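Local coordinates for protein flavin prenyltransferase UbiX (Methanocaldococcus jannaschii, PDB 6M8V) that binds FMN and probably catalyses, without a metal, transfer of a dimethylallyl group to the flavin N5 and C6 atoms, making the prenyl-FMN cofactor of UbiD decarboxylases, at residues Ile101-Val104 and Cys105-Ala108; Ile117-Glu121 and Met122-Ser126; Asn131-Lys134 and Leu135-Gly139; Pro147-Tyr150 and Asn151-Asn155. One frame throughout, in Å; residues are numbered along the deposited sequence.

Contact 1: Ile101-Val104 and Cys105-Ala108; sequences IVRV and CDIA. With FMN (flavin mononucleotide), chain B; PO4 (phosphate ion), chain C.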
loop_
_atom_site.group_PDB
_atom_site.type_symbol
_atom_site.label_atom_id
_atom_site.label_comp_id
_atom_site.label_asym_id
_atom_site.label_seq_id
_atom_site.Cartn_x
_atom_site.Cartn_y
_atom_site.Cartn_z
ATOM N N ILE A 101 19.713 -24.815 -1.115
ATOM C CA ILE A 101 19.954 -23.596 -1.883
ATOM C C ILE A 101 19.181 -22.420 -1.285
ATOM O O ILE A 101 19.757 -21.376 -0.965
ATOM C CB ILE A 101 19.599 -23.819 -3.364
ATOM C CG1 ILE A 101 20.683 -24.677 -4.033
ATOM C CG2 ILE A 101 19.441 -22.480 -4.083
ATOM C CD1 ILE A 101 20.398 -25.016 -5.489
ATOM N N VAL A 102 17.865 -22.576 -1.125
ATOM C CA VAL A 102 17.055 -21.488 -0.585
ATOM C C VAL A 102 17.436 -21.204 0.862
ATOM O O VAL A 102 17.401 -20.052 1.309
ATOM C CB VAL A 102 15.555 -21.824 -0.734
ATOM C CG1 VAL A 102 14.673 -20.641 -0.294
ATOM C CG2 VAL A 102 15.254 -22.208 -2.159
ATOM N N ARG A 103 17.829 -22.235 1.612
ATOM C CA ARG A 103 18.232 -22.016 2.997
ATOM C C ARG A 103 19.470 -21.125 3.078
ATOM O O ARG A 103 19.526 -20.217 3.917
ATOM C CB ARG A 103 18.464 -23.360 3.695
ATOM C CG ARG A 103 19.107 -23.266 5.079
ATOM C CD ARG A 103 18.244 -22.496 6.094
ATOM N NE ARG A 103 18.855 -22.523 7.423
ATOM C CZ ARG A 103 18.449 -21.802 8.467
ATOM N NH1 ARG A 103 17.416 -20.983 8.353
ATOM N NH2 ARG A 103 19.080 -21.902 9.634
ATOM N N VAL A 104 20.462 -21.342 2.201
ATOM C CA VAL A 104 21.654 -20.492 2.264
ATOM C C VAL A 104 21.370 -19.099 1.711
ATOM O O VAL A 104 22.021 -18.126 2.112
ATOM C CB VAL A 104 22.867 -21.141 1.558
ATOM C CG1 VAL A 104 23.185 -22.513 2.161
ATOM C CG2 VAL A 104 22.663 -21.235 0.058
ATOM N N CYS A 105 20.408 -18.962 0.790
ATOM C CA CYS A 105 19.975 -17.618 0.405
ATOM C C CYS A 105 19.295 -16.912 1.567
ATOM O O CYS A 105 19.560 -15.732 1.822
ATOM C CB CYS A 105 19.034 -17.669 -0.797
ATOM S SG CYS A 105 19.819 -18.221 -2.313
ATOM N N ASP A 106 18.412 -17.615 2.284
ATOM C CA ASP A 106 17.746 -17.012 3.435
ATOM C C ASP A 106 18.755 -16.649 4.518
ATOM O O ASP A 106 18.618 -15.618 5.190
ATOM C CB ASP A 106 16.679 -17.971 3.976
ATOM C CG ASP A 106 15.645 -17.274 4.845
ATOM O OD1 ASP A 106 15.101 -16.222 4.429
ATOM O OD2 ASP A 106 15.363 -17.786 5.951
ATOM N N ILE A 107 19.784 -17.481 4.690
ATOM C CA ILE A 107 20.860 -17.181 5.628
ATOM C C ILE A 107 21.611 -15.932 5.189
ATOM O O ILE A 107 21.904 -15.042 5.997
ATOM C CB ILE A 107 21.808 -18.390 5.754
ATOM C CG1 ILE A 107 21.167 -19.491 6.605
ATOM C CG2 ILE A 107 23.165 -17.964 6.310
ATOM C CD1 ILE A 107 21.910 -20.821 6.542
ATOM N N ALA A 108 21.936 -15.854 3.897
ATOM C CA ALA A 108 22.627 -14.677 3.383
ATOM C C ALA A 108 21.852 -13.406 3.693
ATOM O O ALA A 108 22.447 -12.375 4.036
ATOM C CB ALA A 108 22.856 -14.819 1.877
HETATM N N1 FMN B . 15.617 -23.626 9.953
HETATM C C2 FMN B . 15.118 -22.558 10.669
HETATM O O2 FMN B . 14.342 -21.810 10.097
HETATM N N3 FMN B . 15.478 -22.326 11.992
HETATM C C4 FMN B . 16.356 -23.211 12.604
HETATM O O4 FMN B . 16.714 -23.077 13.778
HETATM C C4A FMN B . 16.858 -24.286 11.885
HETATM N N5 FMN B . 17.728 -25.139 12.513
HETATM C C5A FMN B . 18.236 -26.210 11.823
HETATM C C6 FMN B . 19.108 -27.056 12.480
HETATM C C7 FMN B . 19.636 -28.140 11.808
HETATM C C7M FMN B . 20.574 -29.049 12.530
HETATM C C8 FMN B . 19.292 -28.382 10.485
HETATM C C8M FMN B . 19.876 -29.569 9.783
HETATM C C9 FMN B . 18.414 -27.532 9.821
HETATM C C9A FMN B . 17.881 -26.438 10.495
HETATM N N10 FMN B . 17.001 -25.583 9.857
HETATM C C10 FMN B . 16.494 -24.500 10.557
HETATM C "C1'" FMN B . 16.620 -25.811 8.415
HETATM C "C2'" FMN B . 15.226 -26.409 8.264
HETATM O "O2'" FMN B . 15.183 -27.678 8.878
HETATM C "C3'" FMN B . 14.835 -26.563 6.802
HETATM O "O3'" FMN B . 14.467 -25.308 6.267
HETATM C "C4'" FMN B . 13.712 -27.587 6.636
HETATM O "O4'" FMN B . 13.357 -27.670 5.276
HETATM C "C5'" FMN B . 12.470 -27.279 7.465
HETATM O "O5'" FMN B . 11.429 -28.148 7.060
HETATM P P FMN B . 10.154 -28.457 8.002
HETATM O O1P FMN B . 10.622 -29.177 9.234
HETATM O O2P FMN B . 9.535 -27.143 8.415
HETATM O O3P FMN B . 9.149 -29.288 7.245
HETATM P P PO4 C . 21.119 -20.750 12.719
HETATM O O1 PO4 C . 21.542 -22.140 12.301
HETATM O O2 PO4 C . 21.733 -20.392 14.054
HETATM O O3 PO4 C . 21.579 -19.745 11.687
HETATM O O4 PO4 C . 19.612 -20.721 12.830
HETATM O O HOH W 1 15.711 -20.458 6.182
#
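Arg103 and Ile107 meet one turn apart on a buried part of helix 100-110, a local i to i+4 contact on a face of the helix turned to a neighbouring subunit and its flavin. The Arg103 side chain sets off with CG anti to the backbone N (chi1 171°) and then bends at chi2 (62°), a course that carries it past Ile107. CD1 of Ile107 lies over one face of the guanidinium, 3.6 Å from Arg103 NE, while N1 of FMN approaches the opposite face, 3.6 Å from NH1. A phosphate ion sits at the edge, its O4 receiving a weak hydrogen bond of 3.4 Å from Arg103 NH2. The helix belongs to the alpha/beta flavoprotein fold around a parallel sheet: Cys105 packs on Val79 and Val81 of strand 78-84, leaving Arg103 and Asp106 for the interface. Between these two, a water accepts from Arg103 NH1 at 2.8 Å and donates to Asp106 OD2 at 2.7 Å, spanning charges 4.5 Å apart from NH1 to OD2. Both have further partners. Arg103 NE bonds to Ala70 O and NH1 forms a salt bridge with Glu121 of the second subunit, whereas Asp106 bonds to His128 and Asn125 of that subunit. Replacing Arg103 with a leucine would probably leave that Glu121 without one of its charged mates and the water without its donor from this helix. Regular backbone bonds underlie the array, among them Ile107 N to Arg103 O at 2.9 Å and Asp106 N to Val102 O at 2.8 Å.

Contact 2: Ile117-Glu121 and Met122-Ser126; sequences IMPRE and MPFNS. With FMN (flavin mononucleotide), chain D; PO4 (phosphate ion), chain E.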
loop_
_atom_site.group_PDB
_atom_site.type_symbol
_atom_site.label_atom_id
_atom_site.label_comp_id
_atom_site.label_asym_id
_atom_site.label_seq_id
_atom_site.Cartn_x
_atom_site.Cartn_y
_atom_site.Cartn_z
ATOM N N ILE A 117 21.394 -13.256 -7.606
ATOM C CA ILE A 117 20.494 -14.191 -8.273
ATOM C C ILE A 117 20.407 -13.805 -9.739
ATOM O O ILE A 117 20.386 -12.617 -10.077
ATOM C CB ILE A 117 19.092 -14.218 -7.627
ATOM C CG1 ILE A 117 18.439 -12.842 -7.694
ATOM C CG2 ILE A 117 19.185 -14.670 -6.178
ATOM C CD1 ILE A 117 16.949 -12.860 -7.398
ATOM N N MET A 118 20.353 -14.811 -10.611
ATOM C CA MET A 118 20.335 -14.615 -12.062
ATOM C C MET A 118 19.120 -15.315 -12.653
ATOM O O MET A 118 19.237 -16.392 -13.256
ATOM C CB MET A 118 21.632 -15.134 -12.684
ATOM C CG MET A 118 22.856 -14.705 -11.895
ATOM S SD MET A 118 24.404 -14.892 -12.782
ATOM C CE MET A 118 24.178 -13.764 -14.157
ATOM N N PRO A 119 17.931 -14.730 -12.507
ATOM C CA PRO A 119 16.716 -15.389 -13.011
ATOM C C PRO A 119 16.702 -15.436 -14.534
ATOM O O PRO A 119 16.902 -14.421 -15.203
ATOM C CB PRO A 119 15.584 -14.516 -12.458
ATOM C CG PRO A 119 16.215 -13.182 -12.259
ATOM C CD PRO A 119 17.638 -13.436 -11.866
ATOM N N ARG A 120 16.459 -16.628 -15.077
ATOM C CA ARG A 120 16.476 -16.878 -16.518
ATOM C C ARG A 120 15.068 -17.255 -16.957
ATOM O O ARG A 120 14.604 -18.371 -16.693
ATOM C CB ARG A 120 17.471 -17.986 -16.871
ATOM C CG ARG A 120 18.305 -17.764 -18.151
ATOM C CD ARG A 120 17.460 -17.675 -19.436
ATOM N NE ARG A 120 16.374 -18.646 -19.475
ATOM C CZ ARG A 120 15.411 -18.664 -20.390
ATOM N NH1 ARG A 120 15.391 -17.762 -21.361
ATOM N NH2 ARG A 120 14.452 -19.581 -20.321
ATOM N N GLU A 121 14.398 -16.327 -17.632
ATOM C CA GLU A 121 13.047 -16.537 -18.124
ATOM C C GLU A 121 12.753 -15.466 -19.160
ATOM O O GLU A 121 13.316 -14.368 -19.110
ATOM C CB GLU A 121 12.013 -16.482 -16.988
ATOM C CG GLU A 121 10.600 -16.871 -17.407
ATOM C CD GLU A 121 10.574 -18.172 -18.197
ATOM O OE1 GLU A 121 10.719 -18.122 -19.441
ATOM O OE2 GLU A 121 10.407 -19.244 -17.575
ATOM N N MET A 122 11.870 -15.793 -20.092
ATOM C CA MET A 122 11.521 -14.822 -21.114
ATOM C C MET A 122 10.204 -15.220 -21.770
ATOM O O MET A 122 10.074 -16.346 -22.267
ATOM C CB MET A 122 12.645 -14.721 -22.141
ATOM C CG MET A 122 12.497 -13.594 -23.129
ATOM S SD MET A 122 13.800 -13.662 -24.376
ATOM C CE MET A 122 13.243 -12.371 -25.464
ATOM N N PRO A 123 9.180 -14.356 -21.734
ATOM C CA PRO A 123 9.138 -13.100 -20.975
ATOM C C PRO A 123 9.008 -13.336 -19.467
ATOM O O PRO A 123 8.824 -14.480 -19.044
ATOM C CB PRO A 123 7.872 -12.399 -21.498
ATOM C CG PRO A 123 7.379 -13.221 -22.645
ATOM C CD PRO A 123 7.934 -14.594 -22.479
ATOM N N PHE A 124 9.114 -12.268 -18.680
ATOM C CA PHE A 124 8.734 -12.288 -17.273
ATOM C C PHE A 124 7.262 -11.918 -17.136
ATOM O O PHE A 124 6.743 -11.087 -17.887
ATOM C CB PHE A 124 9.566 -11.289 -16.462
ATOM C CG PHE A 124 11.006 -11.683 -16.269
ATOM C CD1 PHE A 124 11.343 -12.923 -15.754
ATOM C CD2 PHE A 124 12.023 -10.794 -16.577
ATOM C CE1 PHE A 124 12.665 -13.279 -15.559
ATOM C CE2 PHE A 124 13.349 -11.142 -16.385
ATOM C CZ PHE A 124 13.670 -12.388 -15.873
ATOM N N ASN A 125 6.587 -12.534 -16.163
ATOM C CA ASN A 125 5.263 -12.078 -15.769
ATOM C C ASN A 125 5.379 -11.237 -14.497
ATOM O O ASN A 125 6.467 -11.031 -13.958
ATOM C CB ASN A 125 4.291 -13.255 -15.602
ATOM C CG ASN A 125 4.682 -14.218 -14.488
ATOM O OD1 ASN A 125 5.213 -13.826 -13.443
ATOM N ND2 ASN A 125 4.390 -15.499 -14.704
ATOM N N SER A 126 4.236 -10.747 -14.010
ATOM C CA SER A 126 4.239 -9.859 -12.851
ATOM C C SER A 126 4.655 -10.561 -11.572
ATOM O O SER A 126 5.128 -9.900 -10.642
ATOM C CB SER A 126 2.858 -9.244 -12.659
ATOM O OG SER A 126 2.660 -8.205 -13.598
HETATM N N1 FMN D . 12.177 -22.712 -15.395
HETATM C C2 FMN D . 12.484 -21.369 -15.452
HETATM O O2 FMN D . 12.003 -20.645 -14.596
HETATM N N3 FMN D . 13.306 -20.843 -16.443
HETATM C C4 FMN D . 13.838 -21.708 -17.390
HETATM O O4 FMN D . 14.583 -21.317 -18.293
HETATM C C4A FMN D . 13.530 -23.060 -17.333
HETATM N N5 FMN D . 14.064 -23.889 -18.285
HETATM C C5A FMN D . 13.776 -25.229 -18.248
HETATM C C6 FMN D . 14.331 -26.042 -19.218
HETATM C C7 FMN D . 14.054 -27.395 -19.206
HETATM C C7M FMN D . 14.663 -28.265 -20.255
HETATM C C8 FMN D . 13.230 -27.936 -18.228
HETATM C C8M FMN D . 12.953 -29.407 -18.236
HETATM C C9 FMN D . 12.672 -27.118 -17.250
HETATM C C9A FMN D . 12.947 -25.755 -17.260
HETATM N N10 FMN D . 12.407 -24.924 -16.295
HETATM C C10 FMN D . 12.699 -23.570 -16.339
HETATM C "C1'" FMN D . 11.497 -25.479 -15.228
HETATM C "C2'" FMN D . 12.191 -25.619 -13.879
HETATM O "O2'" FMN D . 13.259 -26.533 -13.985
HETATM C "C3'" FMN D . 11.235 -26.111 -12.803
HETATM O "O3'" FMN D . 10.400 -25.053 -12.379
HETATM C "C4'" FMN D . 11.996 -26.722 -11.625
HETATM O "O4'" FMN D . 11.077 -27.129 -10.639
HETATM C "C5'" FMN D . 13.023 -25.782 -11.002
HETATM O "O5'" FMN D . 13.492 -26.358 -9.798
HETATM P P FMN D . 14.893 -25.920 -9.126
HETATM O O1P FMN D . 16.016 -26.305 -10.045
HETATM O O2P FMN D . 14.896 -24.419 -8.960
HETATM O O3P FMN D . 15.047 -26.590 -7.783
HETATM P P PO4 E . 10.958 -20.989 -21.857
HETATM O O1 PO4 E . 11.064 -22.498 -21.841
HETATM O O2 PO4 E . 11.634 -20.427 -23.087
HETATM O O3 PO4 E . 9.503 -20.579 -21.870
HETATM O O4 PO4 E . 11.634 -20.450 -20.617
#
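Glu121, in the loop after strand 114-119, folds its side chain against Met122 and Phe124. CB touches Phe124 CE1 at 3.6 Å, beside the ring face that Glu121 O overlies, and Pro119 O lies at the ring edge. CG stands anti to the backbone N (chi1 -173°) and comes within 3.4 Å of Pro123 O, and the bend at chi2 turns the carboxylate back to the main chain. OE1 accepts a 2.7 Å hydrogen bond from Met122 N on its anti side and lies 2.8 Å from phosphate O4, while OE2 is 3.5 Å from FMN N3. Lys110 of the fifth subunit forms a salt bridge with OE1. Arg120 meets the N3-O4 edge of the flavin with side chain and backbone: its NH2 gives a nearly straight bond (175°) of 2.7 Å to FMN O4 and a weak one of 3.0 Å to phosphate O4, while its backbone O accepts from FMN N3 at 2.8 Å. With an alanine at Glu121 the carboxylate is gone, and Met122 N would probably lose its acceptor while Arg103 and Lys110 of the fifth subunit lost a shared counter-charge. Donors and acceptors match the flavin's N3-H and O4, probably holding its pyrimidine edge beside the phosphate.

Contact 3: Asn131-Lys134 and Leu135-Gly139; sequences NMLK and LSNLG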
loop_
_atom_site.group_PDB
_atom_site.type_symbol
_atom_site.label_atom_id
_atom_site.label_comp_id
_atom_site.label_asym_id
_atom_site.label_seq_id
_atom_site.Cartn_x
_atom_site.Cartn_y
_atom_site.Cartn_z
ATOM N N ASN A 131 8.645 -10.738 -7.364
ATOM C CA ASN A 131 9.586 -11.509 -6.554
ATOM C C ASN A 131 10.989 -10.926 -6.664
ATOM O O ASN A 131 11.706 -10.823 -5.665
ATOM C CB ASN A 131 9.564 -12.983 -6.975
ATOM C CG ASN A 131 8.310 -13.707 -6.505
ATOM O OD1 ASN A 131 7.651 -13.267 -5.568
ATOM N ND2 ASN A 131 7.984 -14.827 -7.149
ATOM N N MET A 132 11.383 -10.498 -7.866
ATOM C CA MET A 132 12.684 -9.853 -8.035
ATOM C C MET A 132 12.740 -8.505 -7.332
ATOM O O MET A 132 13.741 -8.177 -6.683
ATOM C CB MET A 132 13.000 -9.690 -9.522
ATOM C CG MET A 132 13.314 -11.005 -10.228
ATOM S SD MET A 132 13.870 -10.750 -11.932
ATOM C CE MET A 132 12.325 -10.955 -12.814
ATOM N N LEU A 133 11.678 -7.704 -7.458
ATOM C CA LEU A 133 11.654 -6.395 -6.818
ATOM C C LEU A 133 11.799 -6.520 -5.306
ATOM O O LEU A 133 12.597 -5.805 -4.684
ATOM C CB LEU A 133 10.359 -5.667 -7.177
ATOM C CG LEU A 133 10.102 -4.319 -6.503
ATOM C CD1 LEU A 133 11.229 -3.332 -6.824
ATOM C CD2 LEU A 133 8.726 -3.754 -6.912
ATOM N N LYS A 134 11.030 -7.425 -4.696
ATOM C CA LYS A 134 11.130 -7.652 -3.258
ATOM C C LYS A 134 12.562 -7.974 -2.842
ATOM O O LYS A 134 13.081 -7.409 -1.873
ATOM C CB LYS A 134 10.184 -8.781 -2.834
ATOM C CG LYS A 134 10.183 -9.068 -1.326
ATOM C CD LYS A 134 9.107 -10.090 -0.969
ATOM C CE LYS A 134 9.249 -10.604 0.449
ATOM N NZ LYS A 134 8.247 -11.682 0.762
ATOM N N LEU A 135 13.220 -8.876 -3.575
ATOM C CA LEU A 135 14.570 -9.287 -3.200
ATOM C C LEU A 135 15.571 -8.163 -3.426
ATOM O O LEU A 135 16.453 -7.935 -2.592
ATOM C CB LEU A 135 14.970 -10.536 -3.985
ATOM C CG LEU A 135 14.231 -11.797 -3.520
ATOM C CD1 LEU A 135 14.499 -12.989 -4.440
ATOM C CD2 LEU A 135 14.624 -12.112 -2.095
ATOM N N SER A 136 15.436 -7.442 -4.543
ATOM C CA SER A 136 16.264 -6.262 -4.780
ATOM C C SER A 136 16.073 -5.220 -3.683
ATOM O O SER A 136 17.044 -4.592 -3.241
ATOM C CB SER A 136 15.937 -5.672 -6.150
ATOM O OG SER A 136 16.827 -4.623 -6.472
ATOM N N ASN A 137 14.827 -5.026 -3.226
ATOM C CA ASN A 137 14.563 -4.086 -2.134
ATOM C C ASN A 137 15.236 -4.510 -0.840
ATOM O O ASN A 137 15.511 -3.663 0.018
ATOM C CB ASN A 137 13.059 -3.947 -1.880
ATOM C CG ASN A 137 12.365 -3.082 -2.911
ATOM O OD1 ASN A 137 11.144 -3.111 -3.033
ATOM N ND2 ASN A 137 13.137 -2.313 -3.655
ATOM N N LEU A 138 15.476 -5.810 -0.661
ATOM C CA LEU A 138 16.145 -6.312 0.531
ATOM C C LEU A 138 17.658 -6.310 0.406
ATOM O O LEU A 138 18.340 -6.698 1.358
ATOM C CB LEU A 138 15.670 -7.734 0.852
ATOM C CG LEU A 138 14.186 -7.844 1.202
ATOM C CD1 LEU A 138 13.881 -9.218 1.752
ATOM C CD2 LEU A 138 13.771 -6.752 2.181
ATOM N N GLY A 139 18.199 -5.899 -0.743
ATOM C CA GLY A 139 19.633 -5.798 -0.933
ATOM C C GLY A 139 20.240 -6.888 -1.791
ATOM O O GLY A 139 21.450 -6.851 -2.034
#
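Leu133 has its CG anti to the backbone N (chi1 175°), whereas Asn137, one turn later, holds CG anti to its carbonyl carbon (chi1 -77°); together these settings bring the leucine tip to the asparagine amide. CD1 of Leu133 touches both ends of that amide, 3.8 Å from Asn137 OD1 and equally far from ND2, as the two side chains cross obliquely. Beneath them Asn137 N donates to Leu133 O at 2.8 Å. The preceding bond, Ser136 N to Met132 O, is as short, but the last one, from Leu138 N to Lys134 O at 3.1 Å, is weak. On another side of the helix, CG of Leu135 lies 3.5 Å from Asn131 O as its side chain heads for Ile117 and Ile92. Lys134 stretches out to bond Ala93 O, and Ser136 OG pairs with Ser126 of the fourth subunit, whose Leu133 also packs on Leu133 here. Gly139, at positive phi and with its N bonded back to Ser136 O at 3.0 Å, then ends helix 126-137 in a Schellman motif where a side chain would be jammed against Leu138 O. The helix is the connection of a beta-alpha-beta crossover from strand 114-119 to strand 141-142.

Contact 4: Pro147-Tyr150 and Asn151-Asn155; sequences PAFY and NKPKN. With PO4 (phosphate ion), chain F.
Phe149 and Pro153 pack together at a type I beta turn, Phe149 to Lys152, in the loop between strand 141-142 and helix 156-171. This is the tight part: CG of Pro153 lies 3.6 Å from CD2 of Phe149, and the two side chains cross at about a right angle. The turn is closed by Lys152 N, which donates to Phe149 O at 3.0 Å. The fourth subunit adds to the packing, since its Tyr15 ring meets the Phe149 ring with the planes roughly perpendicular, and Ser11 of that subunit, a residue of its FMN pocket, hydrogen-bonds to Phe149 N. The other side is looser. Lys152 is partly exposed, and its CG comes no closer than 4.1 Å to Phe149 O and Tyr150 O; beyond this, its NZ makes a weak hydrogen bond to Glu43 O and a long, weak ion pair with Asp46, both of the fourth subunit. Tyr150 points its hydroxyl to a bound phosphate. Its CG sits between the backbone N and the carbonyl carbon (chi1 51°), which folds the ring back until CD1 is 3.4 Å from Asn151 N. Tyr150 and Arg166 are predicted to bind dimethylallyl phosphate, and the phosphate ion, gripped also by Ser71, Gly72 and Lys110 of the sixth subunit, is consistent with the place of that substrate's phosphate. The Tyr150 hydroxyl OH donates to phosphate O2 at 2.9 Å, and this oxygen lies at the ring edge, in its plane.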
loop_
_atom_site.group_PDB
_atom_site.type_symbol
_atom_site.label_atom_id
_atom_site.label_comp_id
_atom_site.label_asym_id
_atom_site.label_seq_id
_atom_site.Cartn_x
_atom_site.Cartn_y
_atom_site.Cartn_z
ATOM N N PRO A 147 23.025 -10.457 -21.892
ATOM C CA PRO A 147 24.267 -9.994 -22.516
ATOM C C PRO A 147 24.082 -8.670 -23.236
ATOM O O PRO A 147 22.999 -8.349 -23.732
ATOM C CB PRO A 147 24.617 -11.121 -23.495
ATOM C CG PRO A 147 23.362 -11.915 -23.665
ATOM C CD PRO A 147 22.602 -11.777 -22.387
ATOM N N ALA A 148 25.152 -7.882 -23.245
ATOM C CA ALA A 148 25.279 -6.705 -24.088
ATOM C C ALA A 148 26.139 -7.044 -25.302
ATOM O O ALA A 148 26.704 -8.134 -25.407
ATOM C CB ALA A 148 25.885 -5.540 -23.305
ATOM N N PHE A 149 26.236 -6.092 -26.228
ATOM C CA PHE A 149 26.955 -6.329 -27.474
ATOM C C PHE A 149 27.924 -5.207 -27.827
ATOM O O PHE A 149 28.451 -5.195 -28.946
ATOM C CB PHE A 149 25.966 -6.549 -28.629
ATOM C CG PHE A 149 25.136 -7.798 -28.487
ATOM C CD1 PHE A 149 24.003 -7.809 -27.681
ATOM C CD2 PHE A 149 25.485 -8.960 -29.156
ATOM C CE1 PHE A 149 23.237 -8.957 -27.542
ATOM C CE2 PHE A 149 24.721 -10.114 -29.023
ATOM C CZ PHE A 149 23.597 -10.112 -28.213
ATOM N N TYR A 150 28.181 -4.262 -26.914
ATOM C CA TYR A 150 29.167 -3.229 -27.212
ATOM C C TYR A 150 30.585 -3.782 -27.236
ATOM O O TYR A 150 31.476 -3.139 -27.799
ATOM C CB TYR A 150 29.070 -2.065 -26.214
ATOM C CG TYR A 150 29.072 -2.438 -24.743
ATOM C CD1 TYR A 150 30.246 -2.824 -24.097
ATOM C CD2 TYR A 150 27.905 -2.367 -23.990
ATOM C CE1 TYR A 150 30.249 -3.149 -22.750
ATOM C CE2 TYR A 150 27.898 -2.690 -22.645
ATOM C CZ TYR A 150 29.071 -3.079 -22.029
ATOM O OH TYR A 150 29.058 -3.397 -20.690
ATOM N N ASN A 151 30.810 -4.955 -26.642
ATOM C CA ASN A 151 32.086 -5.650 -26.751
ATOM C C ASN A 151 32.222 -6.421 -28.057
ATOM O O ASN A 151 33.268 -7.042 -28.280
ATOM C CB ASN A 151 32.277 -6.604 -25.564
ATOM C CG ASN A 151 31.138 -7.606 -25.419
ATOM O OD1 ASN A 151 29.973 -7.277 -25.641
ATOM N ND2 ASN A 151 31.476 -8.835 -25.044
ATOM N N LYS A 152 31.197 -6.390 -28.912
ATOM C CA LYS A 152 31.163 -7.064 -30.205
ATOM C C LYS A 152 31.567 -8.525 -30.060
ATOM O O LYS A 152 32.677 -8.905 -30.452
ATOM C CB LYS A 152 32.073 -6.355 -31.207
ATOM C CG LYS A 152 31.701 -4.904 -31.456
ATOM C CD LYS A 152 32.466 -4.341 -32.639
ATOM C CE LYS A 152 31.958 -2.963 -33.021
ATOM N NZ LYS A 152 32.813 -1.861 -32.490
ATOM N N PRO A 153 30.702 -9.368 -29.502
ATOM C CA PRO A 153 31.051 -10.785 -29.357
ATOM C C PRO A 153 31.196 -11.452 -30.713
ATOM O O PRO A 153 30.417 -11.204 -31.637
ATOM C CB PRO A 153 29.869 -11.364 -28.572
ATOM C CG PRO A 153 28.734 -10.438 -28.876
ATOM C CD PRO A 153 29.342 -9.074 -29.017
ATOM N N LYS A 154 32.219 -12.297 -30.829
ATOM C CA LYS A 154 32.468 -13.041 -32.054
ATOM C C LYS A 154 31.897 -14.450 -32.014
ATOM O O LYS A 154 31.821 -15.102 -33.060
ATOM C CB LYS A 154 33.974 -13.104 -32.338
ATOM C CG LYS A 154 34.596 -11.754 -32.652
ATOM C CD LYS A 154 33.699 -10.954 -33.583
ATOM C CE LYS A 154 34.432 -9.782 -34.211
ATOM N NZ LYS A 154 33.547 -9.032 -35.145
ATOM N N ASN A 155 31.483 -14.924 -30.845
ATOM C CA ASN A 155 31.005 -16.289 -30.698
ATOM C C ASN A 155 30.202 -16.375 -29.412
ATOM O O ASN A 155 30.154 -15.429 -28.622
ATOM C CB ASN A 155 32.166 -17.283 -30.674
ATOM C CG ASN A 155 33.327 -16.789 -29.839
ATOM O OD1 ASN A 155 33.181 -16.541 -28.643
ATOM N ND2 ASN A 155 34.489 -16.639 -30.467
HETATM P P PO4 F . 26.153 -1.643 -18.752
HETATM O O1 PO4 F . 26.833 -0.613 -19.626
HETATM O O2 PO4 F . 26.785 -3.002 -18.952
HETATM O O3 PO4 F . 26.292 -1.251 -17.298
HETATM O O4 PO4 F . 24.691 -1.703 -19.132
#

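Contacts 1 to 4 follow one another along a single alpha/beta chain. Helix 100-110 of contact 1 leads to strand 114-119 and the loop of contact 2, then to helix 126-137 of contact 3; contact 4 lies in the loop between strand 141-142 and helix 156-171. Contacts 2 and 3, centres 13 Å apart, touch directly, Phe124 CE1 lying 3.6 Å from Met132 CE. Contact 1 is about 20 Å from contact 2 and 33 Å from contact 4, centre to centre. Within one chain, contacts 1, 2 and 4 do not touch one another, yet in the twelve-chain assembly Arg103, Glu121 and Tyr150 from three different subunits converge around flavin and phosphate, so the complete site probably forms only there.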